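Long-range contact in aromatic amino acid aminotransferase I (Candida albicans WO-1, PDB 6HNU), which probably transfers the amino group of aromatic L-amino acids to 2-oxoglutarate, using pyridoxal 5'-phosphate as cofactor: residues 388-401 and 457-469. Numbering follows the deposited sequence.
Sequences PVAGMFFTVTLDAS and KTHIFFRGTYAAV
R463 lies across one face of the F393 ring in an antiparallel strand pair. Strands 393-399 and 459-465 are the two inner strands of the four-stranded sheet in the small C-terminal domain of a fold type I aminotransferase. R463 CD sits 3.9 Å from the centroid of the F393 ring, a CH-pi contact. The chain turns about its CG-CD bond (chi3 77°), which brings the guanidinium over the ring. The two planes are 11° apart, with F393 CE1 over the guanidinium near its rim. The opposite ring face is covered by M392 CG. R463 NH1 hydrogen-bonds N218 OD1, in the pyridoxal phosphate pocket, and NH2 hydrogen-bonds G44 O of the second subunit. F393 itself approaches the bound phenylalanine, so this end of the sheet borders the active site.

On the other face of the sheet, F394 folds over G464. G464 CA meets this ring face-on, 3.7 Å from its centroid. F394 also touches Y466, with 3.7 Å between their CD2 atoms. Helix 471-489 packs against both.

Further along this face, I460 CG1 lies 3.8 Å from L398 CB. On the F393 face, F461 CD2 meets the T395 methyl. At the end far from F393, A400 N donates a hydrogen bond to T458 O. At the end beside F393, Y466 puts its ring over the M392 carbonyl. Y466 OH donates to G391 O at 2.7 Å, from above the carbonyl plane.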
# COMPACT_ATOMS: atom_id res chain seq x y z
N PRO B 388 -0.17 11.42 31.15
CA PRO B 388 -0.89 11.60 29.89
C PRO B 388 -2.42 11.58 30.08
O PRO B 388 -2.92 10.86 30.92
CB PRO B 388 -0.51 10.38 29.03
CG PRO B 388 0.69 9.77 29.71
CD PRO B 388 0.62 10.19 31.17
N VAL B 389 -3.12 12.39 29.29
CA VAL B 389 -4.60 12.36 29.11
C VAL B 389 -4.99 11.50 27.89
O VAL B 389 -6.20 11.24 27.75
CB VAL B 389 -5.18 13.77 28.95
CG1 VAL B 389 -4.83 14.67 30.14
CG2 VAL B 389 -4.76 14.40 27.64
N ALA B 390 -4.03 11.08 27.05
CA ALA B 390 -4.32 10.24 25.86
C ALA B 390 -3.08 9.49 25.42
O ALA B 390 -1.97 9.93 25.69
CB ALA B 390 -4.86 11.10 24.73
N GLY B 391 -3.27 8.35 24.79
CA GLY B 391 -2.18 7.64 24.11
C GLY B 391 -1.66 6.44 24.87
O GLY B 391 -2.25 6.05 25.91
N MET B 392 -0.59 5.84 24.33
CA MET B 392 0.01 4.61 24.88
C MET B 392 1.34 4.93 25.57
O MET B 392 1.90 4.02 26.17
CB MET B 392 0.19 3.54 23.80
CG MET B 392 1.03 3.94 22.62
SD MET B 392 1.31 2.56 21.53
CE MET B 392 -0.35 1.90 21.34
N PHE B 393 1.78 6.17 25.55
CA PHE B 393 3.14 6.53 26.01
C PHE B 393 3.10 7.39 27.26
O PHE B 393 2.22 8.24 27.45
CB PHE B 393 3.89 7.29 24.92
CG PHE B 393 4.03 6.49 23.65
CD1 PHE B 393 4.74 5.31 23.64
CD2 PHE B 393 3.49 6.96 22.45
CE1 PHE B 393 4.91 4.60 22.45
CE2 PHE B 393 3.66 6.24 21.28
CZ PHE B 393 4.33 5.05 21.29
N PHE B 394 4.11 7.17 28.11
CA PHE B 394 4.42 8.03 29.27
C PHE B 394 5.87 8.48 29.12
O PHE B 394 6.63 7.84 28.41
CB PHE B 394 4.20 7.26 30.58
CG PHE B 394 5.10 6.08 30.84
CD1 PHE B 394 6.30 6.26 31.51
CD2 PHE B 394 4.76 4.81 30.43
CE1 PHE B 394 7.13 5.18 31.74
CE2 PHE B 394 5.58 3.73 30.66
CZ PHE B 394 6.78 3.92 31.32
N THR B 395 6.21 9.62 29.69
CA THR B 395 7.62 10.07 29.73
C THR B 395 8.06 10.38 31.17
O THR B 395 7.23 10.81 32.00
CB THR B 395 7.86 11.24 28.79
OG1 THR B 395 6.99 12.32 29.15
CG2 THR B 395 7.68 10.80 27.36
N VAL B 396 9.35 10.12 31.42
CA VAL B 396 10.04 10.60 32.64
C VAL B 396 11.10 11.60 32.20
O VAL B 396 11.92 11.21 31.37
CB VAL B 396 10.67 9.44 33.40
CG1 VAL B 396 11.36 9.94 34.65
CG2 VAL B 396 9.64 8.38 33.73
N THR B 397 11.06 12.82 32.70
CA THR B 397 12.05 13.90 32.44
C THR B 397 13.08 13.87 33.59
O THR B 397 12.68 13.60 34.77
CB THR B 397 11.32 15.22 32.23
OG1 THR B 397 10.59 15.12 31.01
CG2 THR B 397 12.21 16.44 32.15
N LEU B 398 14.37 14.03 33.26
CA LEU B 398 15.48 14.03 34.26
C LEU B 398 16.31 15.30 34.05
O LEU B 398 16.45 15.74 32.92
CB LEU B 398 16.35 12.77 34.14
CG LEU B 398 15.65 11.41 34.22
CD1 LEU B 398 16.62 10.27 33.92
CD2 LEU B 398 15.01 11.17 35.58
N ASP B 399 16.80 15.91 35.14
CA ASP B 399 17.69 17.10 35.09
C ASP B 399 19.11 16.55 34.95
O ASP B 399 19.65 16.03 35.97
CB ASP B 399 17.51 18.02 36.30
CG ASP B 399 18.41 19.24 36.23
OD1 ASP B 399 19.31 19.26 35.35
OD2 ASP B 399 18.21 20.16 37.04
N ALA B 400 19.64 16.47 33.73
CA ALA B 400 20.94 15.79 33.51
C ALA B 400 22.02 16.57 34.26
O ALA B 400 23.04 15.94 34.63
CB ALA B 400 21.25 15.69 32.05
N SER B 401 21.80 17.87 34.48
CA SER B 401 22.76 18.80 35.14
C SER B 401 23.00 18.37 36.59
O SER B 401 24.00 18.83 37.16
CB SER B 401 22.33 20.24 35.00
OG SER B 401 21.40 20.60 36.00
N LYS B 457 20.13 23.52 27.48
CA LYS B 457 19.11 22.45 27.68
C LYS B 457 19.76 21.33 28.51
O LYS B 457 20.66 20.67 28.00
CB LYS B 457 18.54 21.96 26.34
CG LYS B 457 17.48 20.87 26.46
CD LYS B 457 16.22 21.08 25.64
CE LYS B 457 15.36 19.83 25.58
NZ LYS B 457 13.93 20.14 25.31
N THR B 458 19.35 21.19 29.77
CA THR B 458 19.89 20.22 30.74
C THR B 458 18.88 19.11 31.00
O THR B 458 19.20 18.20 31.73
CB THR B 458 20.22 20.90 32.08
OG1 THR B 458 19.00 21.42 32.61
CG2 THR B 458 21.24 22.01 31.94
N HIS B 459 17.67 19.20 30.46
CA HIS B 459 16.66 18.15 30.74
C HIS B 459 16.67 17.14 29.58
O HIS B 459 16.82 17.57 28.42
CB HIS B 459 15.27 18.73 31.01
CG HIS B 459 15.21 19.48 32.29
ND1 HIS B 459 15.49 20.84 32.35
CD2 HIS B 459 14.91 19.09 33.55
CE1 HIS B 459 15.40 21.24 33.60
NE2 HIS B 459 15.05 20.18 34.36
N ILE B 460 16.52 15.88 29.94
CA ILE B 460 16.49 14.70 29.03
C ILE B 460 15.20 13.99 29.39
O ILE B 460 14.58 14.38 30.43
CB ILE B 460 17.72 13.80 29.22
CG1 ILE B 460 17.88 13.31 30.66
CG2 ILE B 460 18.95 14.55 28.75
CD1 ILE B 460 18.90 12.21 30.85
N PHE B 461 14.77 13.05 28.56
CA PHE B 461 13.62 12.20 28.92
C PHE B 461 13.76 10.84 28.28
O PHE B 461 14.54 10.67 27.35
CB PHE B 461 12.32 12.91 28.55
CG PHE B 461 11.99 12.94 27.08
CD1 PHE B 461 12.59 13.87 26.26
CD2 PHE B 461 11.01 12.09 26.55
CE1 PHE B 461 12.25 13.98 24.91
CE2 PHE B 461 10.69 12.17 25.19
CZ PHE B 461 11.30 13.12 24.39
N PHE B 462 12.94 9.92 28.81
CA PHE B 462 12.73 8.57 28.30
C PHE B 462 11.24 8.41 28.01
O PHE B 462 10.40 8.92 28.76
CB PHE B 462 13.18 7.53 29.31
CG PHE B 462 14.68 7.47 29.41
CD1 PHE B 462 15.37 8.43 30.14
CD2 PHE B 462 15.40 6.55 28.67
CE1 PHE B 462 16.75 8.39 30.20
CE2 PHE B 462 16.79 6.53 28.73
CZ PHE B 462 17.45 7.45 29.49
N ARG B 463 10.98 7.69 26.92
CA ARG B 463 9.63 7.24 26.52
C ARG B 463 9.43 5.79 26.95
O ARG B 463 10.24 4.92 26.61
CB ARG B 463 9.42 7.37 25.02
CG ARG B 463 7.98 7.07 24.61
CD ARG B 463 7.85 6.81 23.14
NE ARG B 463 8.28 5.49 22.76
CZ ARG B 463 8.31 5.02 21.54
NH1 ARG B 463 7.90 5.79 20.54
NH2 ARG B 463 8.73 3.79 21.34
N GLY B 464 8.30 5.54 27.59
CA GLY B 464 7.82 4.22 27.96
C GLY B 464 6.41 4.06 27.42
O GLY B 464 5.79 5.10 27.13
N THR B 465 6.00 2.83 27.25
CA THR B 465 4.61 2.42 26.92
C THR B 465 4.04 1.60 28.07
O THR B 465 4.76 0.77 28.64
CB THR B 465 4.51 1.64 25.60
OG1 THR B 465 3.13 1.25 25.46
CG2 THR B 465 5.37 0.40 25.50
N TYR B 466 2.75 1.79 28.37
CA TYR B 466 1.97 0.94 29.31
C TYR B 466 1.05 -0.01 28.52
O TYR B 466 0.28 -0.71 29.15
CB TYR B 466 1.22 1.80 30.32
CG TYR B 466 0.59 3.06 29.78
CD1 TYR B 466 -0.55 3.02 28.99
CD2 TYR B 466 1.13 4.30 30.05
CE1 TYR B 466 -1.10 4.19 28.49
CE2 TYR B 466 0.58 5.48 29.59
CZ TYR B 466 -0.56 5.41 28.79
OH TYR B 466 -1.09 6.54 28.27
N ALA B 467 1.16 -0.07 27.19
CA ALA B 467 0.28 -0.89 26.32
C ALA B 467 0.94 -2.22 25.90
O ALA B 467 0.29 -3.03 25.20
CB ALA B 467 -0.11 -0.07 25.12
N ALA B 468 2.23 -2.42 26.21
CA ALA B 468 3.04 -3.46 25.53
C ALA B 468 3.07 -4.74 26.36
O ALA B 468 3.15 -5.83 25.72
CB ALA B 468 4.44 -2.95 25.22
N VAL B 469 3.05 -4.62 27.70
CA VAL B 469 3.27 -5.77 28.64
C VAL B 469 2.16 -5.79 29.68
O VAL B 469 1.54 -4.77 30.01
CB VAL B 469 4.65 -5.74 29.36
CG1 VAL B 469 5.84 -5.83 28.40
CG2 VAL B 469 4.78 -4.53 30.26